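Local structure of ferredoxin-NADP reductase (Neisseria gonorrhoeae MIA_2011_03-10, 5TR9) at residues Y43-G48 against F135-E140. The protein binds FAD and probably catalyses electron transfer between NADP(H) and ferredoxin, as its family does. Residues are numbered along the deposited sequence; the frame is centred on the assembly and turned at random. Where two conformers were deposited one is given.
Sequences YRFKAG and FLSILE
Ala47 and Ile138 bring an irregular loop, 43-48, against the helix running through segment 135-140, their CA atoms 5.0 Å apart, and no hydrogen bond crosses between the segments. Contact is by van der Waals packing, with Ser137 and Ile138 lying against Phe45, Ala47 and the Gly48 backbone. With its OG anti to the backbone N (chi1 -174°), Ser137 reaches the Ala47 methyl, OG lying 3.5 Å from Ala47 CB. The same oxygen sits in the plane of the Phe45 ring, at its edge, 3.6 Å from Phe45 CE2. The bond that satisfies this buried hydroxyl lies elsewhere, with the carbonyl O of Ser70. Ile138 turns its longer branch to the loop: CG1 packs 4.0 Å from Ala47 CB and also borders the Ala47 carbonyl, while the terminal CD1 comes within 3.8 Å of Gly48 CA. Gly48, with a positive phi of 106°, has no side chain, and Ile138 CD1 packs directly on its CA. Behind the helix, Phe135 packs on strands 122-128 and 227-233 of the parallel sheet. The example illustrates the domain interface of the ferredoxin-NADP reductase fold, where a loop between strands of the antiparallel FAD-binding domain meets the first helix of the NAD-binding domain.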
ATOM      1  N   TYR A  43     -17.683  -5.283 -10.168  1.00 18.82           N
ATOM      2  CA  TYR A  43     -16.861  -4.606  -9.161  1.00 15.69           C
ATOM      3  C   TYR A  43     -15.738  -3.828  -9.835  1.00 19.40           C
ATOM      4  O   TYR A  43     -14.806  -4.423 -10.386  1.00 21.91           O
ATOM      5  CB  TYR A  43     -16.279  -5.596  -8.160  1.00 15.91           C
ATOM      6  CG  TYR A  43     -15.633  -4.914  -6.971  1.00 15.10           C
ATOM      7  CD1 TYR A  43     -16.407  -4.445  -5.914  1.00 18.01           C
ATOM      8  CD2 TYR A  43     -14.257  -4.739  -6.904  1.00 14.23           C
ATOM      9  CE1 TYR A  43     -15.829  -3.813  -4.824  1.00 16.44           C
ATOM     10  CE2 TYR A  43     -13.657  -4.103  -5.807  1.00 14.85           C
ATOM     11  CZ  TYR A  43     -14.453  -3.655  -4.764  1.00 13.40           C
ATOM     12  OH  TYR A  43     -13.878  -3.028  -3.676  1.00 15.18           O
ATOM     13  N   ARG A  44     -15.802  -2.500  -9.749  1.00 18.19           N
ATOM     14  CA  ARG A  44     -14.808  -1.609 -10.335  1.00 15.83           C
ATOM     15  C   ARG A  44     -14.027  -0.911  -9.231  1.00 15.33           C
ATOM     16  O   ARG A  44     -14.591  -0.554  -8.190  1.00 18.65           O
ATOM     17  CB  ARG A  44     -15.476  -0.553 -11.214  1.00 18.87           C
ATOM     18  CG  ARG A  44     -16.466  -1.116 -12.213  1.00 24.80           C
ATOM     19  CD  ARG A  44     -15.748  -1.812 -13.348  1.00 38.70           C
ATOM     20  NE  ARG A  44     -14.721  -0.949 -13.920  1.00 57.68           N
ATOM     21  CZ  ARG A  44     -14.967   0.050 -14.764  1.00 63.07           C
ATOM     22  NH1 ARG A  44     -16.214   0.314 -15.140  1.00 62.59           N
ATOM     23  NH2 ARG A  44     -13.965   0.786 -15.229  1.00 61.23           N
ATOM     24  N   PHE A  45     -12.732  -0.695  -9.462  1.00 14.97           N
ATOM     25  CA  PHE A  45     -11.973   0.131  -8.537  1.00 13.86           C
ATOM     26  C   PHE A  45     -10.853   0.810  -9.307  1.00 16.68           C
ATOM     27  O   PHE A  45     -10.534   0.432 -10.438  1.00 14.86           O
ATOM     28  CB  PHE A  45     -11.428  -0.677  -7.346  1.00 12.03           C
ATOM     29  CG  PHE A  45     -10.333  -1.642  -7.703  1.00 12.11           C
ATOM     30  CD1 PHE A  45     -10.632  -2.908  -8.220  1.00 15.57           C
ATOM     31  CD2 PHE A  45      -8.996  -1.289  -7.502  1.00 11.84           C
ATOM     32  CE1 PHE A  45      -9.612  -3.799  -8.537  1.00 13.73           C
ATOM     33  CE2 PHE A  45      -7.970  -2.169  -7.819  1.00 14.32           C
ATOM     34  CZ  PHE A  45      -8.284  -3.432  -8.348  1.00 11.93           C
ATOM     35  N   LYS A  46     -10.308   1.861  -8.709  1.00 12.27           N
ATOM     36  CA  LYS A  46      -9.115   2.504  -9.230  1.00 10.94           C
ATOM     37  C   LYS A  46      -7.924   2.066  -8.393  1.00 11.58           C
ATOM     38  O   LYS A  46      -8.010   2.002  -7.163  1.00 10.87           O
ATOM     39  CB  LYS A  46      -9.243   4.028  -9.198  1.00 12.94           C
ATOM     40  CG  LYS A  46     -10.351   4.581 -10.067  1.00 16.21           C
ATOM     41  CD  LYS A  46     -10.419   6.099  -9.918  1.00 17.90           C
ATOM     42  CE  LYS A  46     -11.629   6.687 -10.606  1.00 35.37           C
ATOM     43  NZ  LYS A  46     -11.531   6.583 -12.089  1.00 45.55           N
ATOM     44  N   ALA A  47      -6.804   1.776  -9.057  1.00 11.53           N
ATOM     45  CA  ALA A  47      -5.621   1.326  -8.332  1.00 11.13           C
ATOM     46  C   ALA A  47      -5.245   2.314  -7.234  1.00 11.27           C
ATOM     47  O   ALA A  47      -5.174   3.526  -7.467  1.00 12.79           O
ATOM     48  CB  ALA A  47      -4.451   1.150  -9.298  1.00 11.73           C
ATOM     49  N   GLY A  48      -5.026   1.780  -6.023  1.00 10.87           N
ATOM     50  CA  GLY A  48      -4.785   2.577  -4.841  1.00 10.80           C
ATOM     51  C   GLY A  48      -5.961   2.616  -3.879  1.00 11.36           C
ATOM     52  O   GLY A  48      -5.783   3.003  -2.711  1.00 11.44           O
ATOM     53  N   PHE A 135      -0.018   0.487  -3.091  1.00  9.62           N
ATOM     54  CA  PHE A 135       1.048   0.784  -4.038  1.00 10.97           C
ATOM     55  C   PHE A 135       1.365  -0.422  -4.916  1.00 11.52           C
ATOM     56  O   PHE A 135       1.800  -0.245  -6.060  1.00 11.52           O
ATOM     57  CB  PHE A 135       2.277   1.294  -3.271  1.00  9.45           C
ATOM     58  CG  PHE A 135       2.010   2.569  -2.503  1.00 10.54           C
ATOM     59  CD1 PHE A 135       1.310   3.619  -3.095  1.00 12.14           C
ATOM     60  CD2 PHE A 135       2.425   2.709  -1.191  1.00 12.85           C
ATOM     61  CE1 PHE A 135       1.035   4.787  -2.397  1.00 14.14           C
ATOM     62  CE2 PHE A 135       2.153   3.887  -0.480  1.00 12.85           C
ATOM     63  CZ  PHE A 135       1.459   4.923  -1.093  1.00 12.79           C
ATOM     64  N   LEU A 136       1.109  -1.647  -4.431  1.00 10.50           N
ATOM     65  CA  LEU A 136       1.261  -2.814  -5.303  1.00 11.17           C
ATOM     66  C   LEU A 136       0.277  -2.754  -6.469  1.00 13.31           C
ATOM     67  O   LEU A 136       0.643  -3.034  -7.623  1.00 12.80           O
ATOM     68  CB  LEU A 136       1.079  -4.109  -4.508  1.00 11.37           C
ATOM     69  CG  LEU A 136       2.117  -4.326  -3.400  1.00 13.30           C
ATOM     70  CD1 LEU A 136       1.808  -5.599  -2.614  1.00 13.78           C
ATOM     71  CD2 LEU A 136       3.519  -4.394  -3.980  1.00 17.96           C
ATOM     72  N   SER A 137      -0.979  -2.372  -6.199  1.00 11.11           N
ATOM     73  CA  SER A 137      -1.948  -2.247  -7.281  1.00 10.69           C
ATOM     74  C   SER A 137      -1.551  -1.135  -8.244  1.00 11.54           C
ATOM     75  O   SER A 137      -1.661  -1.297  -9.466  1.00 12.92           O
ATOM     76  CB  SER A 137      -3.346  -1.986  -6.703  1.00 12.01           C
ATOM     77  OG  SER A 137      -4.330  -2.007  -7.728  1.00 13.35           O
ATOM     78  N   ILE A 138      -1.081  -0.004  -7.710  1.00 11.22           N
ATOM     79  CA  ILE A 138      -0.630   1.097  -8.558  1.00 10.69           C
ATOM     80  C   ILE A 138       0.521   0.650  -9.456  1.00 12.60           C
ATOM     81  O   ILE A 138       0.546   0.964 -10.653  1.00 12.64           O
ATOM     82  CB  ILE A 138      -0.260   2.310  -7.690  1.00  9.68           C
ATOM     83  CG1 ILE A 138      -1.553   2.937  -7.153  1.00  9.12           C
ATOM     84  CG2 ILE A 138       0.547   3.350  -8.497  1.00 10.98           C
ATOM     85  CD1 ILE A 138      -1.373   3.870  -5.947  1.00 11.34           C
ATOM     86  N   LEU A 139       1.474  -0.111  -8.908  1.00 13.26           N
ATOM     87  CA  LEU A 139       2.594  -0.595  -9.723  1.00 12.53           C
ATOM     88  C   LEU A 139       2.164  -1.558 -10.817  1.00 17.81           C
ATOM     89  O   LEU A 139       2.919  -1.775 -11.774  1.00 17.96           O
ATOM     90  CB  LEU A 139       3.641  -1.271  -8.841  1.00 13.11           C
ATOM     91  CG  LEU A 139       4.380  -0.288  -7.946  1.00 17.66           C
ATOM     92  CD1 LEU A 139       5.290  -1.050  -6.994  1.00 21.72           C
ATOM     93  CD2 LEU A 139       5.190   0.676  -8.798  1.00 19.49           C
ATOM     94  N   GLU A 140       0.989  -2.168 -10.693  1.00 13.08           N
ATOM     95  CA  GLU A 140       0.498  -3.045 -11.740  0.56 12.95           C
ATOM     96  C   GLU A 140      -0.191  -2.278 -12.873  1.00 13.68           C
ATOM     97  O   GLU A 140      -0.552  -2.890 -13.873  1.00 18.20           O
ATOM     98  CB  GLU A 140      -0.416  -4.106 -11.099  0.56 16.99           C
ATOM     99  CG  GLU A 140       0.400  -5.115 -10.239  0.56 22.81           C
ATOM    100  CD  GLU A 140      -0.249  -5.554  -8.910  0.56 22.23           C
ATOM    101  OE1 GLU A 140      -1.448  -5.302  -8.687  0.56 17.75           O
ATOM    102  OE2 GLU A 140       0.458  -6.169  -8.081  0.56 21.09           O
TER